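Local structure of putative uncharacterized protein (Photobacterium profundum, 3R87) at residues Y7-Q12 against R37-D42; Y15-H20 against L30-R35; T80-D85 against T90-E95; E95-R98 against R103-V106. The protein is a thioesterase of the hotdog-fold 4-hydroxybenzoyl-CoA thioesterase family and probably hydrolyses acyl thioesters. All coordinates share one frame; numbering follows the deposited sequence.

Interaction 1 of 4, residues Y7-Q12 against R37-D42; sequences YHHPVQ and REHVID
V40 sets one methyl, CG2, over a face of the Y7 ring, and this pair accounts for more of the buried surface than any other in the contact. The methyl lies 4.0 Å from the ring centroid and 25° off the ring normal, a CH-pi contact displaced toward the rim on the CB side, where CG2 comes within 3.7 Å of Y7 CG. With CG1 of V40 anti to the backbone N (chi1 173°), the other branch, CG2, is the one presented to the tyrosine. The two side chains meet at about a right angle. In the hotdog fold a long helix is wrapped by an antiparallel sheet, and here strand 7-12, paired within the chain with strand 75-85, lies against the last turn of that helix, 28-41. Two residues along the strand, H9 and H39, the neighbour of V40, form an offset stack, their centroids 4.5 Å apart and their planes inclined by 21°. The overlap is partial: H9 ND1 sits over the rim of the H39 imidazole, and H9 CE1 approaches H39 CD2 at 3.6 Å. H9 reaches this position with its CG anti to the backbone N. The rotation of the H39 ring is further fixed from outside the chain, because its NE2 is hydrogen-bonded to the hydroxyl of Y14 of the second subunit, and Y14 also packs on H9.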
loop_
_atom_site.group_PDB
_atom_site.type_symbol
_atom_site.label_atom_id
_atom_site.label_comp_id
_atom_site.label_asym_id
_atom_site.label_seq_id
_atom_site.Cartn_x
_atom_site.Cartn_y
_atom_site.Cartn_z
ATOM N N TYR A 7 -23.708 3.928 9.500
ATOM C CA TYR A 7 -22.899 5.085 9.126
ATOM C C TYR A 7 -22.420 4.902 7.692
ATOM O O TYR A 7 -22.172 3.766 7.271
ATOM C CB TYR A 7 -21.681 5.218 10.058
ATOM C CG TYR A 7 -22.076 5.481 11.490
ATOM C CD1 TYR A 7 -22.070 6.782 11.989
ATOM C CD2 TYR A 7 -22.431 4.474 12.354
ATOM C CE1 TYR A 7 -22.463 7.023 13.318
ATOM C CE2 TYR A 7 -22.829 4.705 13.692
ATOM C CZ TYR A 7 -22.818 5.967 14.144
ATOM O OH TYR A 7 -23.201 6.212 15.440
ATOM N N HIS A 8 -22.245 5.984 6.977
ATOM C CA HIS A 8 -21.846 5.987 5.595
ATOM C C HIS A 8 -20.533 6.740 5.427
ATOM O O HIS A 8 -20.399 7.847 5.953
ATOM C CB HIS A 8 -22.933 6.672 4.736
ATOM C CG HIS A 8 -24.246 5.977 4.772
ATOM N ND1 HIS A 8 -24.637 5.102 3.815
ATOM C CD2 HIS A 8 -25.259 6.037 5.693
ATOM C CE1 HIS A 8 -25.856 4.619 4.116
ATOM N NE2 HIS A 8 -26.231 5.177 5.251
ATOM N N HIS A 9 -19.600 6.183 4.649
ATOM C CA HIS A 9 -18.316 6.835 4.369
ATOM C C HIS A 9 -17.956 6.549 2.954
ATOM O O HIS A 9 -17.828 5.410 2.571
ATOM C CB HIS A 9 -17.238 6.248 5.323
ATOM C CG HIS A 9 -15.844 6.762 5.016
ATOM N ND1 HIS A 9 -15.524 8.073 5.134
ATOM C CD2 HIS A 9 -14.723 6.141 4.485
ATOM C CE1 HIS A 9 -14.269 8.259 4.687
ATOM N NE2 HIS A 9 -13.737 7.085 4.357
ATOM N N PRO A 10 -17.774 7.577 2.127
ATOM C CA PRO A 10 -17.464 7.332 0.713
ATOM C C PRO A 10 -16.008 6.971 0.523
ATOM O O PRO A 10 -15.139 7.514 1.206
ATOM C CB PRO A 10 -17.768 8.674 0.041
ATOM C CG PRO A 10 -17.557 9.687 1.158
ATOM C CD PRO A 10 -17.925 9.045 2.414
ATOM N N VAL A 11 -15.733 6.105 -0.436
ATOM C CA VAL A 11 -14.373 5.790 -0.841
ATOM C C VAL A 11 -14.302 5.789 -2.353
ATOM O O VAL A 11 -15.012 5.006 -3.007
ATOM C CB VAL A 11 -13.894 4.406 -0.273
ATOM C CG1 VAL A 11 -12.569 3.995 -0.945
ATOM C CG2 VAL A 11 -13.748 4.553 1.236
ATOM N N GLN A 12 -13.418 6.618 -2.913
ATOM C CA GLN A 12 -13.181 6.603 -4.339
ATOM C C GLN A 12 -12.031 5.645 -4.650
ATOM O O GLN A 12 -11.036 5.581 -3.930
ATOM C CB GLN A 12 -12.864 7.990 -4.860
ATOM C CG GLN A 12 -12.680 8.046 -6.338
ATOM C CD GLN A 12 -12.807 9.377 -6.991
ATOM O OE1 GLN A 12 -13.531 10.265 -6.496
ATOM N NE2 GLN A 12 -12.180 9.549 -8.119
ATOM N N ARG A 37 -14.242 3.119 10.318
ATOM C CA ARG A 37 -14.309 3.066 11.764
ATOM C C ARG A 37 -13.765 4.336 12.385
ATOM O O ARG A 37 -14.314 4.827 13.378
ATOM C CB ARG A 37 -13.594 1.852 12.334
ATOM C CG ARG A 37 -14.184 0.531 11.933
ATOM C CD ARG A 37 -13.599 -0.656 12.696
ATOM N NE ARG A 37 -12.150 -0.783 12.513
ATOM C CZ ARG A 37 -11.567 -1.450 11.520
ATOM N NH1 ARG A 37 -12.246 -2.067 10.595
ATOM N NH2 ARG A 37 -10.220 -1.518 11.492
ATOM N N GLU A 38 -12.675 4.872 11.839
ATOM C CA GLU A 38 -12.153 6.134 12.383
ATOM C C GLU A 38 -13.165 7.239 12.338
ATOM O O GLU A 38 -13.249 8.031 13.265
ATOM C CB GLU A 38 -10.877 6.582 11.669
ATOM C CG GLU A 38 -9.698 5.642 11.801
ATOM C CD GLU A 38 -8.401 6.346 11.560
ATOM O OE1 GLU A 38 -8.297 7.574 11.699
ATOM O OE2 GLU A 38 -7.376 5.669 11.277
ATOM N N HIS A 39 -13.934 7.316 11.257
ATOM C CA HIS A 39 -14.947 8.363 11.139
ATOM C C HIS A 39 -16.088 8.163 12.108
ATOM O O HIS A 39 -16.682 9.149 12.539
ATOM C CB HIS A 39 -15.437 8.500 9.706
ATOM C CG HIS A 39 -14.422 9.192 8.853
ATOM N ND1 HIS A 39 -14.385 10.548 8.685
ATOM C CD2 HIS A 39 -13.412 8.722 8.106
ATOM C CE1 HIS A 39 -13.345 10.880 7.922
ATOM N NE2 HIS A 39 -12.719 9.768 7.564
ATOM N N VAL A 40 -16.433 6.928 12.483
ATOM C CA VAL A 40 -17.426 6.691 13.532
ATOM C C VAL A 40 -16.879 7.167 14.862
ATOM O O VAL A 40 -17.584 7.838 15.650
ATOM C CB VAL A 40 -17.863 5.245 13.580
ATOM C CG1 VAL A 40 -18.763 4.987 14.778
ATOM C CG2 VAL A 40 -18.529 4.833 12.318
ATOM N N ILE A 41 -15.633 6.823 15.164
ATOM C CA ILE A 41 -15.030 7.103 16.450
ATOM C C ILE A 41 -14.659 8.575 16.655
ATOM O O ILE A 41 -14.830 9.118 17.739
ATOM C CB ILE A 41 -13.784 6.206 16.641
ATOM C CG1 ILE A 41 -14.169 4.722 16.729
ATOM C CG2 ILE A 41 -12.976 6.666 17.878
ATOM C CD1 ILE A 41 -12.993 3.800 16.504
ATOM N N ASP A 42 -14.190 9.213 15.583
ATOM C CA ASP A 42 -13.605 10.538 15.487
ATOM C C ASP A 42 -12.092 10.368 15.518
ATOM O O ASP A 42 -11.482 10.010 16.557
ATOM C CB ASP A 42 -14.061 11.510 16.589
ATOM C CG ASP A 42 -13.618 12.923 16.325
ATOM O OD1 ASP A 42 -14.312 13.789 16.822
ATOM O OD2 ASP A 42 -12.582 13.171 15.877
#

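Interaction 2 of 4, residues Y15-H20 against L30-R35; sequences YEDTDH and LKYFER
The hydroxyl of Y32 donates a hydrogen bond to D17 in the tight, buried part of the contact, with 2.7 Å between Y32 OH and D17 OD1. D17 CG, anti to the carbonyl carbon (chi1 -62°), sends the carboxylate toward the helix. OD1 lies at the edge of the tyrosine ring and near its plane, whereas the hydroxyl meets the carboxylate from above, 55° out of its plane; the two flat groups are turned 70° apart. The other oxygen, OD2, accepts from the backbone N of Y14. The bond ties the loop that follows strand 7-12 to the central helix 28-41 of the hotdog fold. Beside it the contact is looser and bridged by a water, which donates to D17 OD1 at 2.7 Å and to E16 OE1, and accepts from R35 NH2 at the guanidinium edge. One face of that guanidinium rests on Y32 CD1. The salt bridges of E16 and R35 run between subunits, to R35 and E16, respectively, of the second subunit.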
loop_
_atom_site.group_PDB
_atom_site.type_symbol
_atom_site.label_atom_id
_atom_site.label_comp_id
_atom_site.label_asym_id
_atom_site.label_seq_id
_atom_site.Cartn_x
_atom_site.Cartn_y
_atom_site.Cartn_z
ATOM N N TYR A 15 -5.950 4.598 -8.980
ATOM C CA TYR A 15 -4.990 3.622 -9.470
ATOM C C TYR A 15 -4.316 2.840 -8.337
ATOM O O TYR A 15 -3.985 1.669 -8.514
ATOM C CB TYR A 15 -3.897 4.308 -10.315
ATOM C CG TYR A 15 -4.247 4.428 -11.784
ATOM C CD1 TYR A 15 -5.053 5.399 -12.274
ATOM C CD2 TYR A 15 -3.714 3.532 -12.671
ATOM C CE1 TYR A 15 -5.349 5.472 -13.675
ATOM C CE2 TYR A 15 -3.987 3.604 -14.056
ATOM C CZ TYR A 15 -4.853 4.534 -14.490
ATOM O OH TYR A 15 -5.152 4.647 -15.852
ATOM N N GLU A 16 -4.101 3.465 -7.186
ATOM C CA GLU A 16 -3.461 2.752 -6.058
ATOM C C GLU A 16 -4.287 1.580 -5.580
ATOM O O GLU A 16 -3.758 0.742 -4.823
ATOM C CB GLU A 16 -3.283 3.706 -4.897
ATOM C CG GLU A 16 -4.569 4.209 -4.285
ATOM C CD GLU A 16 -4.401 5.455 -3.429
ATOM O OE1 GLU A 16 -4.404 5.301 -2.177
ATOM O OE2 GLU A 16 -4.225 6.551 -3.989
ATOM N N ASP A 17 -5.582 1.541 -5.886
ATOM C CA ASP A 17 -6.501 0.561 -5.311
ATOM C C ASP A 17 -6.663 -0.679 -6.162
ATOM O O ASP A 17 -7.110 -1.710 -5.627
ATOM C CB ASP A 17 -7.857 1.249 -5.128
ATOM C CG ASP A 17 -7.759 2.422 -4.151
ATOM O OD1 ASP A 17 -7.436 2.118 -2.957
ATOM O OD2 ASP A 17 -7.934 3.580 -4.545
ATOM N N THR A 18 -6.414 -0.597 -7.456
ATOM C CA THR A 18 -6.682 -1.686 -8.383
ATOM C C THR A 18 -5.431 -2.540 -8.588
ATOM O O THR A 18 -4.302 -2.101 -8.300
ATOM C CB THR A 18 -7.195 -1.183 -9.703
ATOM O OG1 THR A 18 -6.167 -0.351 -10.274
ATOM C CG2 THR A 18 -8.510 -0.397 -9.533
ATOM N N ASP A 19 -5.635 -3.731 -9.107
ATOM C CA ASP A 19 -4.529 -4.579 -9.603
ATOM C C ASP A 19 -4.735 -4.860 -11.073
ATOM O O ASP A 19 -5.705 -4.430 -11.696
ATOM C CB ASP A 19 -4.347 -5.820 -8.719
ATOM C CG ASP A 19 -5.517 -6.746 -8.775
ATOM O OD1 ASP A 19 -6.067 -6.959 -9.884
ATOM O OD2 ASP A 19 -5.909 -7.284 -7.720
ATOM N N HIS A 20 -3.776 -5.601 -11.671
ATOM C CA HIS A 20 -3.805 -5.823 -13.098
ATOM C C HIS A 20 -4.977 -6.685 -13.554
ATOM O O HIS A 20 -5.215 -6.768 -14.764
ATOM C CB HIS A 20 -2.465 -6.435 -13.594
ATOM C CG HIS A 20 -2.208 -7.790 -13.083
ATOM N ND1 HIS A 20 -1.546 -7.983 -11.898
ATOM C CD2 HIS A 20 -2.521 -9.008 -13.615
ATOM C CE1 HIS A 20 -1.463 -9.281 -11.707
ATOM N NE2 HIS A 20 -2.043 -9.940 -12.706
ATOM N N LEU A 30 -9.930 -3.900 3.680
ATOM C CA LEU A 30 -9.757 -3.699 5.103
ATOM C C LEU A 30 -9.239 -2.328 5.439
ATOM O O LEU A 30 -9.528 -1.795 6.523
ATOM C CB LEU A 30 -8.892 -4.767 5.779
ATOM C CG LEU A 30 -9.579 -6.072 6.175
ATOM C CD1 LEU A 30 -8.379 -7.074 6.337
ATOM C CD2 LEU A 30 -10.558 -5.907 7.337
ATOM N N LYS A 31 -8.469 -1.709 4.517
ATOM C CA LYS A 31 -8.070 -0.310 4.729
ATOM C C LYS A 31 -9.314 0.601 4.761
ATOM O O LYS A 31 -9.412 1.498 5.607
ATOM C CB LYS A 31 -7.131 0.166 3.603
ATOM C CG LYS A 31 -5.854 -0.585 3.538
ATOM C CD LYS A 31 -4.982 -0.133 2.377
ATOM C CE LYS A 31 -3.665 -0.949 2.339
ATOM N NZ LYS A 31 -2.540 -0.257 1.602
ATOM N N TYR A 32 -10.219 0.390 3.788
ATOM C CA TYR A 32 -11.391 1.245 3.725
ATOM C C TYR A 32 -12.245 1.069 4.982
ATOM O O TYR A 32 -12.803 2.035 5.486
ATOM C CB TYR A 32 -12.239 0.895 2.513
ATOM C CG TYR A 32 -11.480 0.886 1.180
ATOM C CD1 TYR A 32 -10.294 1.605 0.963
ATOM C CD2 TYR A 32 -11.968 0.092 0.159
ATOM C CE1 TYR A 32 -9.618 1.471 -0.237
ATOM C CE2 TYR A 32 -11.300 -0.038 -1.056
ATOM C CZ TYR A 32 -10.094 0.649 -1.224
ATOM O OH TYR A 32 -9.425 0.446 -2.393
ATOM N N PHE A 33 -12.338 -0.178 5.481
ATOM C CA PHE A 33 -13.071 -0.423 6.696
ATOM C C PHE A 33 -12.437 0.299 7.871
ATOM O O PHE A 33 -13.135 0.829 8.727
ATOM C CB PHE A 33 -13.216 -1.896 6.952
ATOM C CG PHE A 33 -14.136 -2.646 6.032
ATOM C CD1 PHE A 33 -15.038 -2.016 5.180
ATOM C CD2 PHE A 33 -14.164 -4.034 6.058
ATOM C CE1 PHE A 33 -15.944 -2.711 4.417
ATOM C CE2 PHE A 33 -15.081 -4.741 5.268
ATOM C CZ PHE A 33 -15.960 -4.090 4.441
ATOM N N GLU A 34 -11.090 0.320 7.932
ATOM C CA GLU A 34 -10.382 1.036 8.975
ATOM C C GLU A 34 -10.730 2.532 8.929
ATOM O O GLU A 34 -11.028 3.128 9.979
ATOM C CB GLU A 34 -8.881 0.790 8.864
ATOM C CG GLU A 34 -8.098 1.195 10.084
ATOM C CD GLU A 34 -7.881 2.721 10.261
ATOM O OE1 GLU A 34 -7.731 3.416 9.299
ATOM O OE2 GLU A 34 -7.803 3.213 11.407
ATOM N N ARG A 35 -10.694 3.134 7.744
ATOM C CA ARG A 35 -11.018 4.546 7.622
ATOM C C ARG A 35 -12.404 4.803 8.172
ATOM O O ARG A 35 -12.665 5.775 8.884
ATOM C CB ARG A 35 -10.982 4.990 6.159
ATOM C CG ARG A 35 -9.655 4.834 5.456
ATOM C CD ARG A 35 -9.804 5.254 4.013
ATOM N NE ARG A 35 -8.681 4.816 3.209
ATOM C CZ ARG A 35 -8.638 4.854 1.886
ATOM N NH1 ARG A 35 -9.668 5.387 1.218
ATOM N NH2 ARG A 35 -7.625 4.311 1.249
HETATM O O HOH W 1 -7.045 4.433 -1.542
#

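Interaction 3 of 4, residues T80-D85 against T90-E95; sequences TSFTLD and TLWRQE
Strands 75-85 and 89-97 form a beta hairpin in the antiparallel sheet of the hotdog fold, and residues 80-85 and 90-95 are its central and turn-side rungs. The hydrogen-bonded pairs are S81 with R93 and T83 with L91; T83 N lies 2.8 Å from L91 O. On the face carrying T80, F82, W92 and Q94, the indole of W92 is covered on one face and at one edge: F82 CB lies over its six-membered ring, 3.9 Å from the centroid, T90 CG2 covers the same indole, and T80 CG2 abuts its edge at CE3, 3.4 Å away. The F82 side chain, with chi1 66°, then carries its ring onward to M132 and M133 of helix 126-133. Q94 NE2 donates to T80 OG1 at 3.0 Å, close to the amide plane, and also to F33 O, while Q94 OE1 accepts from R37 of helix 28-41. On the other face R93 grips E95 side-on, NE and NH2 both reaching OE2. Apolar packing on the face toward helices 28-41 and 126-133 thus includes a buried amide whose partners fix its rotation, while the charge of R93, shared between E95 and D109, lies on the opposite face.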
loop_
_atom_site.group_PDB
_atom_site.type_symbol
_atom_site.label_atom_id
_atom_site.label_comp_id
_atom_site.label_asym_id
_atom_site.label_seq_id
_atom_site.Cartn_x
_atom_site.Cartn_y
_atom_site.Cartn_z
ATOM N N THR A 80 -21.295 1.053 7.847
ATOM C CA THR A 80 -20.754 0.512 9.079
ATOM C C THR A 80 -21.767 0.602 10.209
ATOM O O THR A 80 -22.380 1.653 10.401
ATOM C CB THR A 80 -19.509 1.335 9.491
ATOM O OG1 THR A 80 -18.510 1.203 8.477
ATOM C CG2 THR A 80 -18.905 0.909 10.808
ATOM N N SER A 81 -21.883 -0.443 10.994
ATOM C CA SER A 81 -22.558 -0.383 12.267
ATOM C C SER A 81 -21.707 -1.071 13.322
ATOM O O SER A 81 -20.792 -1.839 12.996
ATOM C CB SER A 81 -23.966 -1.009 12.214
ATOM O OG SER A 81 -23.837 -2.368 11.930
ATOM N N PHE A 82 -21.969 -0.796 14.595
ATOM C CA PHE A 82 -21.250 -1.395 15.709
ATOM C C PHE A 82 -22.171 -1.835 16.764
ATOM O O PHE A 82 -23.295 -1.307 16.932
ATOM C CB PHE A 82 -20.144 -0.452 16.335
ATOM C CG PHE A 82 -20.693 0.754 16.991
ATOM C CD1 PHE A 82 -20.872 2.007 16.326
ATOM C CD2 PHE A 82 -21.063 0.685 18.360
ATOM C CE1 PHE A 82 -21.392 3.105 16.971
ATOM C CE2 PHE A 82 -21.623 1.813 18.956
ATOM C CZ PHE A 82 -21.758 3.060 18.271
ATOM N N THR A 83 -21.713 -2.815 17.539
ATOM C CA THR A 83 -22.387 -3.227 18.754
ATOM C C THR A 83 -21.287 -3.493 19.786
ATOM O O THR A 83 -20.233 -3.983 19.523
ATOM C CB THR A 83 -23.156 -4.512 18.516
ATOM O OG1 THR A 83 -22.336 -5.598 18.567
ATOM C CG2 THR A 83 -23.734 -4.634 17.097
ATOM N N LEU A 84 -21.569 -3.127 20.988
ATOM C CA LEU A 84 -20.632 -3.345 22.108
ATOM C C LEU A 84 -20.817 -4.768 22.596
ATOM O O LEU A 84 -21.956 -5.224 22.726
ATOM C CB LEU A 84 -20.862 -2.301 23.225
ATOM C CG LEU A 84 -21.055 -0.877 22.613
ATOM C CD1 LEU A 84 -21.605 0.236 23.528
ATOM C CD2 LEU A 84 -19.651 -0.484 21.974
ATOM N N ASP A 85 -19.766 -5.470 22.966
ATOM C CA ASP A 85 -19.904 -6.832 23.422
ATOM C C ASP A 85 -19.078 -6.926 24.743
ATOM O O ASP A 85 -17.952 -7.383 24.740
ATOM C CB ASP A 85 -19.349 -7.735 22.307
ATOM C CG ASP A 85 -19.354 -9.215 22.670
ATOM O OD1 ASP A 85 -18.503 -9.998 22.112
ATOM O OD2 ASP A 85 -20.211 -9.603 23.478
ATOM N N THR A 90 -15.552 -4.640 20.743
ATOM C CA THR A 90 -16.507 -3.947 19.905
ATOM C C THR A 90 -16.653 -4.769 18.638
ATOM O O THR A 90 -15.655 -5.161 18.026
ATOM C CB THR A 90 -16.086 -2.495 19.606
ATOM O OG1 THR A 90 -15.893 -1.796 20.819
ATOM C CG2 THR A 90 -17.263 -1.772 18.916
ATOM N N LEU A 91 -17.910 -5.062 18.225
ATOM C CA LEU A 91 -18.188 -5.750 17.018
ATOM C C LEU A 91 -18.630 -4.789 15.944
ATOM O O LEU A 91 -19.505 -3.938 16.210
ATOM C CB LEU A 91 -19.296 -6.819 17.266
ATOM C CG LEU A 91 -19.093 -7.620 18.486
ATOM C CD1 LEU A 91 -20.285 -8.559 18.654
ATOM C CD2 LEU A 91 -17.728 -8.365 18.405
ATOM N N TRP A 92 -18.066 -4.878 14.779
ATOM C CA TRP A 92 -18.376 -4.012 13.667
ATOM C C TRP A 92 -18.890 -4.843 12.518
ATOM O O TRP A 92 -18.306 -5.898 12.187
ATOM C CB TRP A 92 -17.153 -3.225 13.240
ATOM C CG TRP A 92 -16.524 -2.376 14.287
ATOM C CD1 TRP A 92 -15.614 -2.738 15.226
ATOM C CD2 TRP A 92 -16.733 -0.962 14.483
ATOM N NE1 TRP A 92 -15.264 -1.649 15.972
ATOM C CE2 TRP A 92 -15.916 -0.539 15.542
ATOM C CE3 TRP A 92 -17.494 0.010 13.797
ATOM C CZ2 TRP A 92 -15.831 0.811 15.956
ATOM C CZ3 TRP A 92 -17.422 1.326 14.201
ATOM C CH2 TRP A 92 -16.633 1.700 15.280
ATOM N N ARG A 93 -19.957 -4.397 11.864
ATOM C CA ARG A 93 -20.411 -4.915 10.602
ATOM C C ARG A 93 -20.098 -3.855 9.565
ATOM O O ARG A 93 -20.570 -2.717 9.705
ATOM C CB ARG A 93 -21.913 -5.226 10.632
ATOM C CG ARG A 93 -22.475 -5.626 9.289
ATOM C CD ARG A 93 -21.980 -6.977 8.867
ATOM N NE ARG A 93 -22.694 -7.450 7.696
ATOM C CZ ARG A 93 -23.011 -8.718 7.488
ATOM N NH1 ARG A 93 -22.523 -9.727 8.251
ATOM N NH2 ARG A 93 -23.743 -8.976 6.421
ATOM N N GLN A 94 -19.344 -4.187 8.519
ATOM C CA GLN A 94 -18.937 -3.226 7.540
ATOM C C GLN A 94 -19.141 -3.783 6.165
ATOM O O GLN A 94 -18.854 -4.975 5.912
ATOM C CB GLN A 94 -17.491 -2.747 7.753
ATOM C CG GLN A 94 -17.286 -2.233 9.168
ATOM C CD GLN A 94 -15.976 -1.519 9.333
ATOM O OE1 GLN A 94 -14.997 -2.122 9.803
ATOM N NE2 GLN A 94 -15.917 -0.269 8.904
ATOM N N GLU A 95 -19.633 -2.974 5.231
ATOM C CA GLU A 95 -19.945 -3.430 3.913
ATOM C C GLU A 95 -19.545 -2.402 2.877
ATOM O O GLU A 95 -19.727 -1.205 3.082
ATOM C CB GLU A 95 -21.455 -3.717 3.751
ATOM C CG GLU A 95 -21.930 -4.767 4.771
ATOM C CD GLU A 95 -23.371 -5.145 4.665
ATOM O OE1 GLU A 95 -24.114 -4.556 3.826
ATOM O OE2 GLU A 95 -23.794 -6.046 5.437
#

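Interaction 4 of 4, residues E95-R98 against R103-V106; sequences EVWR and RAAV
With chi1 at -77° and chi2 at 70°, W97 turns its indole over the backbone of R103 and A104, while the extended chain of E95 brings a carboxylate oxygen to the edge of that indole. The motif is a classic beta bulge, with two residues, A105 and V106, set against the single V96 where strand 89-97 gives way to the loop before strand 106-115. V96 grips both ends of the bulge: its N donates to V106 O at 2.9 Å, and its O accepts from A105 N at 2.8 Å, the donor lying almost in line with the carbonyl. The side chains of V96 and V106 run side by side, CG2 of V96 touching V106 CB at 3.7 Å, and both pack on F29 and F33 of helix 28-41 beneath the sheet. Over the indole face, A104 CA makes a CH-pi contact, 12° off the normal of the five-membered ring of W97, and the peptide joining R103 to A104 lies toward the six-membered ring. A cation-pi contact with R79 also involves the W97 ring. R98 stretches away to salt bridges with E74 and D68, and a water accepts from its backbone N and donates to R103 O. The indole is fixed in rotation by W97 NE1, which donates in the ring plane to the anti lone pair of E95 OE1 at 2.9 Å.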
loop_
_atom_site.group_PDB
_atom_site.type_symbol
_atom_site.label_atom_id
_atom_site.label_comp_id
_atom_site.label_asym_id
_atom_site.label_seq_id
_atom_site.Cartn_x
_atom_site.Cartn_y
_atom_site.Cartn_z
ATOM N N GLU A 95 -19.633 -2.974 5.231
ATOM C CA GLU A 95 -19.945 -3.430 3.913
ATOM C C GLU A 95 -19.545 -2.402 2.877
ATOM O O GLU A 95 -19.727 -1.205 3.082
ATOM C CB GLU A 95 -21.455 -3.717 3.751
ATOM C CG GLU A 95 -21.930 -4.767 4.771
ATOM C CD GLU A 95 -23.371 -5.145 4.665
ATOM O OE1 GLU A 95 -24.114 -4.556 3.826
ATOM O OE2 GLU A 95 -23.794 -6.046 5.437
ATOM N N VAL A 96 -19.004 -2.864 1.750
ATOM C CA VAL A 96 -18.737 -1.992 0.600
ATOM C C VAL A 96 -19.858 -2.130 -0.389
ATOM O O VAL A 96 -20.143 -3.242 -0.858
ATOM C CB VAL A 96 -17.420 -2.448 -0.111
ATOM C CG1 VAL A 96 -17.191 -1.584 -1.337
ATOM C CG2 VAL A 96 -16.252 -2.489 0.825
ATOM N N TRP A 97 -20.487 -0.992 -0.738
ATOM C CA TRP A 97 -21.576 -1.000 -1.723
ATOM C C TRP A 97 -21.128 -0.182 -2.949
ATOM O O TRP A 97 -20.828 1.034 -2.840
ATOM C CB TRP A 97 -22.835 -0.352 -1.098
ATOM C CG TRP A 97 -23.508 -1.312 -0.159
ATOM C CD1 TRP A 97 -23.056 -1.747 1.054
ATOM C CD2 TRP A 97 -24.749 -1.977 -0.368
ATOM N NE1 TRP A 97 -23.957 -2.630 1.608
ATOM C CE2 TRP A 97 -24.995 -2.786 0.733
ATOM C CE3 TRP A 97 -25.687 -1.960 -1.436
ATOM C CZ2 TRP A 97 -26.152 -3.575 0.859
ATOM C CZ3 TRP A 97 -26.825 -2.710 -1.306
ATOM C CH2 TRP A 97 -27.058 -3.499 -0.181
ATOM N N ARG A 98 -21.134 -0.826 -4.097
ATOM C CA ARG A 98 -20.879 -0.163 -5.372
ATOM C C ARG A 98 -22.044 0.727 -5.736
ATOM O O ARG A 98 -23.208 0.483 -5.286
ATOM C CB ARG A 98 -20.632 -1.150 -6.480
ATOM C CG ARG A 98 -19.355 -2.004 -6.258
ATOM C CD ARG A 98 -19.175 -3.054 -7.288
ATOM N NE ARG A 98 -18.888 -2.488 -8.613
ATOM C CZ ARG A 98 -19.112 -3.090 -9.797
ATOM N NH1 ARG A 98 -19.678 -4.314 -9.871
ATOM N NH2 ARG A 98 -18.796 -2.485 -10.927
ATOM N N ARG A 103 -26.630 -5.452 -3.705
ATOM C CA ARG A 103 -25.996 -6.289 -2.725
ATOM C C ARG A 103 -24.628 -5.683 -2.410
ATOM O O ARG A 103 -24.030 -5.028 -3.269
ATOM C CB ARG A 103 -25.776 -7.707 -3.309
ATOM C CG ARG A 103 -25.501 -8.815 -2.494
ATOM C CD ARG A 103 -25.631 -9.967 -3.369
ATOM N NE ARG A 103 -24.595 -9.835 -4.377
ATOM C CZ ARG A 103 -23.885 -10.889 -4.814
ATOM N NH1 ARG A 103 -24.084 -12.114 -4.319
ATOM N NH2 ARG A 103 -23.018 -10.734 -5.766
ATOM N N ALA A 104 -24.136 -5.940 -1.206
ATOM C CA ALA A 104 -22.790 -5.551 -0.857
ATOM C C ALA A 104 -21.771 -6.286 -1.730
ATOM O O ALA A 104 -21.901 -7.505 -1.947
ATOM C CB ALA A 104 -22.532 -5.896 0.585
ATOM N N ALA A 105 -20.759 -5.583 -2.174
ATOM C CA ALA A 105 -19.643 -6.225 -2.870
ATOM C C ALA A 105 -18.716 -6.923 -1.911
ATOM O O ALA A 105 -18.083 -7.927 -2.296
ATOM C CB ALA A 105 -18.857 -5.166 -3.633
ATOM N N VAL A 106 -18.562 -6.415 -0.707
ATOM C CA VAL A 106 -17.648 -6.926 0.314
ATOM C C VAL A 106 -18.356 -6.792 1.645
ATOM O O VAL A 106 -18.951 -5.725 1.918
ATOM C CB VAL A 106 -16.309 -6.197 0.322
ATOM C CG1 VAL A 106 -15.370 -6.775 1.397
ATOM C CG2 VAL A 106 -15.665 -6.205 -1.044
HETATM O O HOH W 2 -21.884 -3.565 -4.258
#

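Interactions 1 and 2 both use helix 28-41, but interaction 1 rests on rings and a methyl against strand 7-12, whereas interaction 2 is polar, a buried tyrosine-aspartate bond with a water beside it; both border the second subunit. Interactions 3 and 4 share strand 89-97 and E95, the former pairing that strand with strand 75-85 in regular hairpin register, the latter on its other side, where the pairing with residues 105-106 is bulged. Q94 links interaction 3 to R37 of interaction 1 and the carbonyl of F33 of interaction 2, while the F33 ring packs on V96 and V106 of interaction 4. The touching residues are all buried only in interaction 2; the others mix core and surface.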